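Local coordinates for Bd3459 (Bdellovibrio bacteriovorus, PDB 5CEC), which probably cleaves D-Ala-linked peptides of peptidoglycan as a predatory endopeptidase of the S13 carboxypeptidase family, and is bound by the ankyrin-repeat immunity protein Bd3460, at residues Ala335-Ala340 / Ile419-Gln424; Gly347-Gly352 / Lys405-Ile410; Leu84-Arg89 / Lys324-Ser329. The protein carries 1 engineered substitution. All coordinates share one frame; numbering follows the deposited sequence.

Interaction 1: Ala335-Ala340 / Ile419-Gln424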
loop_
_atom_site.group_PDB
_atom_site.type_symbol
_atom_site.label_atom_id
_atom_site.label_comp_id
_atom_site.label_asym_id
_atom_site.label_seq_id
_atom_site.Cartn_x
_atom_site.Cartn_y
_atom_site.Cartn_z
ATOM N N ALA A 335 -8.476 3.270 -7.499
ATOM C CA ALA A 335 -9.511 2.726 -6.625
ATOM C C ALA A 335 -10.335 1.652 -7.340
ATOM O O ALA A 335 -10.823 1.874 -8.474
ATOM C CB ALA A 335 -10.444 3.816 -6.176
ATOM N N ALA A 336 -10.467 0.500 -6.686
ATOM C CA ALA A 336 -11.235 -0.662 -7.145
ATOM C C ALA A 336 -10.677 -1.405 -8.338
ATOM O O ALA A 336 -11.114 -2.496 -8.608
ATOM C CB ALA A 336 -12.708 -0.322 -7.349
ATOM N N LYS A 337 -9.766 -0.808 -9.077
ATOM C CA LYS A 337 -9.176 -1.454 -10.251
ATOM C C LYS A 337 -7.872 -2.161 -9.903
ATOM O O LYS A 337 -7.598 -3.230 -10.414
ATOM C CB LYS A 337 -8.916 -0.403 -11.334
ATOM C CG LYS A 337 -10.183 0.305 -11.784
ATOM C CD LYS A 337 -10.961 -0.534 -12.783
ATOM C CE LYS A 337 -10.346 -0.414 -14.188
ATOM N NZ LYS A 337 -11.282 -0.855 -15.263
ATOM N N ASP A 338 -7.029 -1.522 -9.078
ATOM C CA ASP A 338 -5.798 -2.148 -8.594
ATOM C C ASP A 338 -6.155 -2.951 -7.352
ATOM O O ASP A 338 -6.147 -2.463 -6.220
ATOM C CB ASP A 338 -4.696 -1.112 -8.363
ATOM C CG ASP A 338 -4.190 -0.537 -9.663
ATOM O OD1 ASP A 338 -3.964 -1.368 -10.605
ATOM O OD2 ASP A 338 -4.015 0.681 -9.759
ATOM N N LYS A 339 -6.547 -4.195 -7.584
ATOM C CA LYS A 339 -7.039 -5.038 -6.517
ATOM C C LYS A 339 -5.940 -5.319 -5.478
ATOM O O LYS A 339 -6.249 -5.489 -4.273
ATOM C CB LYS A 339 -7.616 -6.329 -7.102
ATOM C CG LYS A 339 -8.770 -6.110 -8.062
ATOM C CD LYS A 339 -9.864 -5.289 -7.428
ATOM C CE LYS A 339 -11.212 -5.451 -8.104
ATOM N NZ LYS A 339 -12.234 -4.660 -7.350
ATOM N N ALA A 340 -4.692 -5.375 -5.948
ATOM C CA ALA A 340 -3.496 -5.639 -5.139
ATOM C C ALA A 340 -2.892 -4.312 -4.700
ATOM O O ALA A 340 -1.651 -4.029 -4.863
ATOM C CB ALA A 340 -2.475 -6.494 -5.877
ATOM N N ILE A 419 -11.689 6.531 -15.529
ATOM C CA ILE A 419 -10.435 6.782 -16.240
ATOM C C ILE A 419 -10.124 5.641 -17.192
ATOM O O ILE A 419 -10.683 4.551 -17.083
ATOM C CB ILE A 419 -9.246 7.064 -15.297
ATOM C CG1 ILE A 419 -8.884 5.855 -14.441
ATOM C CG2 ILE A 419 -9.573 8.257 -14.424
ATOM C CD1 ILE A 419 -7.587 6.028 -13.673
ATOM N N LYS A 420 -9.248 5.923 -18.139
ATOM C CA LYS A 420 -8.769 4.909 -19.070
ATOM C C LYS A 420 -7.635 4.195 -18.348
ATOM O O LYS A 420 -6.567 4.759 -18.147
ATOM C CB LYS A 420 -8.285 5.540 -20.390
ATOM C CG LYS A 420 -7.690 4.548 -21.378
ATOM C CD LYS A 420 -6.911 5.255 -22.484
ATOM C CE LYS A 420 -6.018 4.277 -23.235
ATOM N NZ LYS A 420 -5.274 4.941 -24.341
ATOM N N TYR A 421 -7.889 2.968 -17.922
ATOM C CA TYR A 421 -6.942 2.239 -17.092
ATOM C C TYR A 421 -7.241 0.748 -17.152
ATOM O O TYR A 421 -8.386 0.347 -16.956
ATOM C CB TYR A 421 -6.993 2.696 -15.618
ATOM C CG TYR A 421 -5.975 1.941 -14.778
ATOM C CD1 TYR A 421 -4.632 2.123 -14.989
ATOM C CD2 TYR A 421 -6.369 0.995 -13.825
ATOM C CE1 TYR A 421 -3.682 1.409 -14.269
ATOM C CE2 TYR A 421 -5.424 0.265 -13.099
ATOM C CZ TYR A 421 -4.082 0.470 -13.339
ATOM O OH TYR A 421 -3.112 -0.209 -12.677
ATOM N N THR A 422 -6.194 -0.048 -17.343
ATOM C CA THR A 422 -6.262 -1.496 -17.230
ATOM C C THR A 422 -5.277 -1.875 -16.119
ATOM O O THR A 422 -4.134 -1.419 -16.117
ATOM C CB THR A 422 -5.901 -2.166 -18.566
ATOM O OG1 THR A 422 -6.824 -1.734 -19.569
ATOM C CG2 THR A 422 -5.993 -3.681 -18.433
ATOM N N GLU A 423 -5.738 -2.697 -15.171
ATOM C CA GLU A 423 -4.917 -3.116 -14.033
ATOM C C GLU A 423 -3.565 -3.630 -14.484
ATOM O O GLU A 423 -3.468 -4.575 -15.294
ATOM C CB GLU A 423 -5.618 -4.195 -13.226
ATOM C CG GLU A 423 -4.906 -4.603 -11.942
ATOM C CD GLU A 423 -5.703 -5.598 -11.147
ATOM O OE1 GLU A 423 -6.500 -6.323 -11.755
ATOM O OE2 GLU A 423 -5.527 -5.669 -9.936
ATOM N N GLN A 424 -2.525 -3.058 -13.886
ATOM C CA GLN A 424 -1.145 -3.404 -14.205
ATOM C C GLN A 424 -0.649 -4.508 -13.259
ATOM O O GLN A 424 -1.230 -4.734 -12.187
ATOM C CB GLN A 424 -0.288 -2.141 -14.120
ATOM C CG GLN A 424 -0.735 -1.080 -15.139
ATOM C CD GLN A 424 0.031 0.218 -15.038
ATOM O OE1 GLN A 424 0.833 0.396 -14.139
ATOM N NE2 GLN A 424 -0.225 1.142 -15.956
HETATM O O HOH W 1 -1.621 -2.747 -10.271
HETATM O O HOH W 2 -3.493 -4.496 -8.455
#
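An inverse gamma turn centred on Asp338, in the loop between strands 333-334 and 354-361 of the transpeptidase-like fold, meets the chain that follows helix 394-411. Aspartate suits this buried place because its two oxygens take separate sets of donors. OD1 receives the proton of Tyr421 OH at 2.5 Å on the syn lone pair, and a further bond from water 1, which also donates to Gln424 O. OD2 has a salt bridge to Lys245 and a hydrogen bond from Val334 N. Tyrosine fits because its hydroxyl accepts as well as donates: Gln424 N donates to Tyr421 OH at 3.2 Å, and Lys245 NZ donates to it as well. With CG anti to the backbone N (chi1 -179°), the Tyr421 ring brings its edge to Asp338, ring and carboxylate planes standing 81° apart. Lys337 CB lies at the same edge, 3.8 Å from Tyr421 CD2.

The long, extended chain of Glu423 lets its carboxylate reach the opposite amides. Lys339 N donates to Glu423 OE2 at 3.0 Å, with an N-H...O angle of 150°, from above the carboxylate plane. Water 2 donates to the same oxygen and accepts from Ala340 N. Lys337 O, another acceptor, lies 3.2 Å from Glu423 OE2 without a bond. The Lys339 side chain, bent at chi2, turns back along its own segment, where NZ donates to a lone pair of Ala336 O at 2.7 Å.

Interaction 2: Gly347-Gly352 / Lys405-Ile410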
loop_
_atom_site.group_PDB
_atom_site.type_symbol
_atom_site.label_atom_id
_atom_site.label_comp_id
_atom_site.label_asym_id
_atom_site.label_seq_id
_atom_site.Cartn_x
_atom_site.Cartn_y
_atom_site.Cartn_z
ATOM N N GLY A 347 -14.809 1.825 -2.708
ATOM C CA GLY A 347 -16.023 1.663 -3.532
ATOM C C GLY A 347 -16.783 2.950 -3.761
ATOM O O GLY A 347 -16.268 4.034 -3.547
ATOM N N GLY A 348 -18.009 2.828 -4.225
ATOM C CA GLY A 348 -18.843 3.969 -4.474
ATOM C C GLY A 348 -18.382 4.737 -5.701
ATOM O O GLY A 348 -17.833 4.167 -6.662
ATOM N N VAL A 349 -18.594 6.045 -5.671
ATOM C CA VAL A 349 -18.207 6.884 -6.804
ATOM C C VAL A 349 -16.700 6.929 -7.057
ATOM O O VAL A 349 -16.282 7.311 -8.147
ATOM C CB VAL A 349 -18.760 8.299 -6.684
ATOM C CG1 VAL A 349 -20.277 8.267 -6.768
ATOM C CG2 VAL A 349 -18.282 9.032 -5.437
ATOM N N MET A 350 -15.877 6.559 -6.079
ATOM C CA MET A 350 -14.439 6.507 -6.312
ATOM C C MET A 350 -13.988 5.385 -7.225
ATOM O O MET A 350 -12.921 5.473 -7.819
ATOM C CB MET A 350 -13.678 6.371 -4.995
ATOM C CG MET A 350 -13.711 7.636 -4.143
ATOM S SD MET A 350 -12.913 7.493 -2.544
ATOM C CE MET A 350 -13.936 6.289 -1.704
ATOM N N ALA A 351 -14.732 4.279 -7.243
ATOM C CA ALA A 351 -14.299 3.105 -7.990
ATOM C C ALA A 351 -14.101 3.480 -9.448
ATOM O O ALA A 351 -15.000 3.966 -10.088
ATOM C CB ALA A 351 -15.310 1.986 -7.819
ATOM N N GLY A 352 -12.903 3.209 -9.954
ATOM C CA GLY A 352 -12.564 3.447 -11.345
ATOM C C GLY A 352 -12.311 4.883 -11.743
ATOM O O GLY A 352 -11.946 5.134 -12.890
ATOM N N LYS A 405 -15.762 12.169 2.236
ATOM C CA LYS A 405 -15.382 13.540 1.806
ATOM C C LYS A 405 -14.952 13.562 0.329
ATOM O O LYS A 405 -15.305 14.482 -0.441
ATOM C CB LYS A 405 -14.255 14.093 2.687
ATOM C CG LYS A 405 -14.702 14.475 4.096
ATOM C CD LYS A 405 -13.528 14.871 4.953
ATOM C CE LYS A 405 -13.890 15.081 6.396
ATOM N NZ LYS A 405 -14.857 16.215 6.535
ATOM N N VAL A 406 -14.188 12.553 -0.086
ATOM C CA VAL A 406 -13.791 12.487 -1.497
ATOM C C VAL A 406 -15.017 12.214 -2.376
ATOM O O VAL A 406 -15.162 12.807 -3.457
ATOM C CB VAL A 406 -12.674 11.451 -1.717
ATOM C CG1 VAL A 406 -12.324 11.334 -3.200
ATOM C CG2 VAL A 406 -11.472 11.853 -0.883
ATOM N N SER A 407 -15.930 11.369 -1.905
ATOM C CA SER A 407 -17.143 11.076 -2.668
ATOM C C SER A 407 -17.983 12.343 -2.837
ATOM O O SER A 407 -18.542 12.607 -3.914
ATOM C CB SER A 407 -17.948 9.982 -1.985
ATOM O OG SER A 407 -17.206 8.794 -1.933
ATOM N N GLN A 408 -18.058 13.151 -1.782
ATOM C CA GLN A 408 -18.798 14.425 -1.831
ATOM C C GLN A 408 -18.180 15.338 -2.885
ATOM O O GLN A 408 -18.916 15.979 -3.658
ATOM C CB GLN A 408 -18.796 15.099 -0.453
ATOM C CG GLN A 408 -19.648 16.358 -0.349
ATOM C CD GLN A 408 -21.126 16.098 -0.627
ATOM O OE1 GLN A 408 -21.700 15.103 -0.196
ATOM N NE2 GLN A 408 -21.743 16.994 -1.363
ATOM N N LEU A 409 -16.844 15.414 -2.907
ATOM C CA LEU A 409 -16.154 16.213 -3.919
ATOM C C LEU A 409 -16.508 15.779 -5.344
ATOM O O LEU A 409 -16.758 16.611 -6.240
ATOM C CB LEU A 409 -14.631 16.192 -3.679
ATOM C CG LEU A 409 -13.767 16.924 -4.704
ATOM C CD1 LEU A 409 -14.053 18.427 -4.714
ATOM C CD2 LEU A 409 -12.299 16.677 -4.413
ATOM N N ILE A 410 -16.565 14.476 -5.549
ATOM C CA ILE A 410 -16.973 13.941 -6.845
ATOM C C ILE A 410 -18.435 14.306 -7.183
ATOM O O ILE A 410 -18.716 14.737 -8.309
ATOM C CB ILE A 410 -16.754 12.392 -6.884
ATOM C CG1 ILE A 410 -15.262 12.079 -6.910
ATOM C CG2 ILE A 410 -17.429 11.795 -8.120
ATOM C CD1 ILE A 410 -14.948 10.634 -6.616
HETATM O O HOH W 3 -16.768 6.605 -3.346
#
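Neither segment brings an aromatic ring; the one planar side-chain group is the amide of Gln408, which leaves the helix on the side away from 347-352, and its NE2 donates to Ala207 O of the Bd3460 chain, whose Tyr174 packs on both Gln408 and Ser407. The direct contact is mainly aliphatic packing between helix 394-411, which lies against the antiparallel sheet of the penicillin-binding-protein-like fold, and a short 3-10 turn in the loop that leads into strand 354-361.

Val349 is the wedge. Its CG2, in the crowded position between backbone N and carbonyl carbon, enters between Ser407 and Ile410, three residues apart along the same face of the helix, and lies 3.6 Å from Ser407 CB and 3.9 Å from Ile410 CD1. A small serine lets the valine methyl come close to the helix backbone, while the branched isoleucine lies against the same methyl with CG2 and CD1. Met350 crosses Val406 and Ile410 at about a right angle: its SD is 3.9 Å from Val406 CG1, and its CG is 4.1 Å from Ile410 CD1. The flexible thioether, bent at chi3 (-65°), follows the helix surface and carries CE toward Ser407 OG. Val406 and Ile410 also rest on Val371, so the same two residues pack against both loop and sheet.

Gly348 has a positive phi (72°), which favours glycine, and its carbonyl accepts from Ala351 N across the turn. Backbone hydrogen bonds join Val349 to Bd3460, whose Gly175 packs on it. The buried serine hydroxyl is satisfied by Lys403 O of its own helix and by water 3. That water also donates to Gly347 O and accepts from Met350 N at 2.9 Å.

Interaction 3: Leu84-Arg89 / Lys324-Ser329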
loop_
_atom_site.group_PDB
_atom_site.type_symbol
_atom_site.label_atom_id
_atom_site.label_comp_id
_atom_site.label_asym_id
_atom_site.label_seq_id
_atom_site.Cartn_x
_atom_site.Cartn_y
_atom_site.Cartn_z
ATOM N N LEU A 84 15.256 11.007 -12.056
ATOM C CA LEU A 84 15.612 9.839 -12.876
ATOM C C LEU A 84 14.858 9.689 -14.174
ATOM O O LEU A 84 15.410 9.173 -15.158
ATOM C CB LEU A 84 15.442 8.571 -12.055
ATOM C CG LEU A 84 16.228 8.504 -10.741
ATOM C CD1 LEU A 84 15.801 7.267 -9.979
ATOM C CD2 LEU A 84 17.725 8.525 -10.979
ATOM N N GLY A 85 13.599 10.100 -14.170
ATOM C CA GLY A 85 12.688 9.895 -15.288
ATOM C C GLY A 85 11.889 8.605 -15.100
ATOM O O GLY A 85 12.404 7.607 -14.607
ATOM N N PRO A 86 10.618 8.611 -15.534
ATOM C CA PRO A 86 9.775 7.423 -15.335
ATOM C C PRO A 86 10.197 6.177 -16.095
ATOM O O PRO A 86 9.768 5.088 -15.727
ATOM C CB PRO A 86 8.393 7.886 -15.810
ATOM C CG PRO A 86 8.692 8.971 -16.798
ATOM C CD PRO A 86 9.920 9.664 -16.282
ATOM N N ASP A 87 11.014 6.343 -17.131
ATOM C CA ASP A 87 11.500 5.219 -17.914
ATOM C C ASP A 87 12.892 4.772 -17.503
ATOM O O ASP A 87 13.480 3.876 -18.129
ATOM C CB ASP A 87 11.445 5.583 -19.388
ATOM C CG ASP A 87 10.026 5.880 -19.854
ATOM O OD1 ASP A 87 9.176 4.987 -19.691
ATOM O OD2 ASP A 87 9.764 6.987 -20.391
ATOM N N TYR A 88 13.431 5.363 -16.436
ATOM C CA TYR A 88 14.779 5.000 -15.960
ATOM C C TYR A 88 14.788 3.522 -15.537
ATOM O O TYR A 88 13.830 3.057 -14.904
ATOM C CB TYR A 88 15.151 5.860 -14.749
ATOM C CG TYR A 88 16.503 5.551 -14.170
ATOM C CD1 TYR A 88 17.657 6.054 -14.748
ATOM C CD2 TYR A 88 16.643 4.742 -13.034
ATOM C CE1 TYR A 88 18.902 5.777 -14.230
ATOM C CE2 TYR A 88 17.882 4.474 -12.496
ATOM C CZ TYR A 88 19.018 4.978 -13.107
ATOM O OH TYR A 88 20.264 4.714 -12.583
ATOM N N ARG A 89 15.877 2.817 -15.838
ATOM C CA ARG A 89 16.098 1.478 -15.315
ATOM C C ARG A 89 17.399 1.411 -14.517
ATOM O O ARG A 89 18.389 2.034 -14.877
ATOM C CB ARG A 89 16.127 0.475 -16.463
ATOM C CG ARG A 89 14.798 0.326 -17.169
ATOM C CD ARG A 89 14.927 -0.429 -18.466
ATOM N NE ARG A 89 13.665 -0.577 -19.167
ATOM C CZ ARG A 89 12.871 -1.645 -19.112
ATOM N NH1 ARG A 89 13.112 -2.653 -18.285
ATOM N NH2 ARG A 89 11.765 -1.662 -19.845
ATOM N N LYS A 324 6.011 12.597 -20.724
ATOM C CA LYS A 324 6.437 11.302 -21.237
ATOM C C LYS A 324 5.260 10.417 -21.623
ATOM O O LYS A 324 5.441 9.219 -21.823
ATOM C CB LYS A 324 7.282 10.582 -20.194
ATOM C CG LYS A 324 8.346 11.432 -19.534
ATOM C CD LYS A 324 9.505 11.687 -20.421
ATOM C CE LYS A 324 10.697 12.183 -19.606
ATOM N NZ LYS A 324 11.869 12.082 -20.487
ATOM N N GLY A 325 4.072 11.001 -21.737
ATOM C CA GLY A 325 2.870 10.287 -22.148
ATOM C C GLY A 325 2.211 9.457 -21.074
ATOM O O GLY A 325 1.425 8.591 -21.401
ATOM N N TYR A 326 2.485 9.759 -19.799
ATOM C CA TYR A 326 1.971 8.967 -18.704
ATOM C C TYR A 326 0.947 9.750 -17.884
ATOM O O TYR A 326 0.863 10.975 -17.983
ATOM C CB TYR A 326 3.078 8.468 -17.791
ATOM C CG TYR A 326 4.064 7.552 -18.474
ATOM C CD1 TYR A 326 3.621 6.393 -19.092
ATOM C CD2 TYR A 326 5.433 7.792 -18.428
ATOM C CE1 TYR A 326 4.506 5.528 -19.696
ATOM C CE2 TYR A 326 6.336 6.911 -19.006
ATOM C CZ TYR A 326 5.860 5.779 -19.652
ATOM O OH TYR A 326 6.685 4.848 -20.243
ATOM N N ASP A 327 0.190 9.014 -17.075
ATOM C CA ASP A 327 -0.857 9.539 -16.198
ATOM C C ASP A 327 -0.486 9.170 -14.738
ATOM O O ASP A 327 0.410 8.324 -14.477
ATOM C CB ASP A 327 -2.225 8.832 -16.476
ATOM C CG ASP A 327 -2.783 9.084 -17.873
ATOM O OD1 ASP A 327 -2.472 10.095 -18.499
ATOM O OD2 ASP A 327 -3.590 8.253 -18.322
ATOM N N LEU A 328 -1.171 9.779 -13.772
ATOM C CA LEU A 328 -0.937 9.417 -12.369
ATOM C C LEU A 328 -1.149 7.907 -12.151
ATOM O O LEU A 328 -0.443 7.300 -11.343
ATOM C CB LEU A 328 -1.796 10.248 -11.426
ATOM C CG LEU A 328 -1.412 11.725 -11.247
ATOM C CD1 LEU A 328 -2.422 12.465 -10.422
ATOM C CD2 LEU A 328 -0.020 11.858 -10.638
ATOM N N SER A 329 -2.075 7.296 -12.906
ATOM C CA SER A 329 -2.335 5.848 -12.793
ATOM C C SER A 329 -1.166 4.951 -13.236
ATOM O O SER A 329 -1.206 3.762 -13.008
ATOM C CB SER A 329 -3.568 5.472 -13.594
ATOM O OG SER A 329 -3.345 5.737 -14.968
HETATM O O HOH W 4 7.705 7.300 -22.110
HETATM O O HOH W 5 11.557 9.085 -20.851
#
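Direct hydrogen bonding across this contact rests on one pair: Tyr326 OH donates to Asp87 OD1 at 2.6 Å, on the syn lone pair of the carboxylate. The ring meets Asp87 edge-on, with CG of the aspartate in the ring plane and the carboxylate turned 56° from it. Lys241 NZ is a second partner of the Tyr326 hydroxyl, and its positive charge would be expected to make the phenol a better donor.

Water-mediated bonds occupy the other carboxylate oxygen. Water 4 donates to Asp87 OD2 and to Lys324 O, a carbonyl oxygen that also stands over one face of the Tyr326 ring, 3.6 Å above its plane and toward the rim. Water 5 donates to Asp87 OD2 and accepts from Lys324 NZ at 3.0 Å. The two opposite charges remain 5.5 Å apart from Asp87 OD2 to Lys324 NZ, so they meet through solvent and not as a salt bridge.

Both segments begin at or just past the end of a helix. Gly325, with positive phi, is the C' residue of the Schellman motif that ends helix 307-322, where Tyr326 N bonds to Leu321 O. Gly85 follows helix 72-84, again with positive phi; a side chain there would be jammed against Leu84 O. It opens a type I beta turn closed by Tyr88 N to Gly85 O.

Van der Waals contact centres on Pro86, whose rigid ring suits the second position of that turn. Its CG touches Lys324 CG at 3.7 Å and, at the ring edge of the tyrosine, Tyr326 CD2 at 3.8 Å. The aliphatic part of Lys324, bent at chi2 (-75°), crosses the proline at about a right angle.

Interactions 1 and 2 adjoin, their centres 15 Å apart: Gly352 probably hydrogen-bonds through its N to Ala335 O (2.9 Å) and through its O to Ile419 N (3.0 Å), so the loop packed on helix 394-411 is tied to both segments of interaction 1. Interaction 3, centred 17 Å from interaction 1, touches it where Ser329 O lies 3.6 Å from Tyr421 CE1. Interactions 2 and 3 do not touch, their nearest atoms being about 8 Å apart. A Ser70-Lys73 pair of SxxK type at the start of helix 72-84, which leads into segment 84-89, and Lys357 of a KTG-type motif on strand 354-361, which follows segment 347-352, are consistent with the active site of this family.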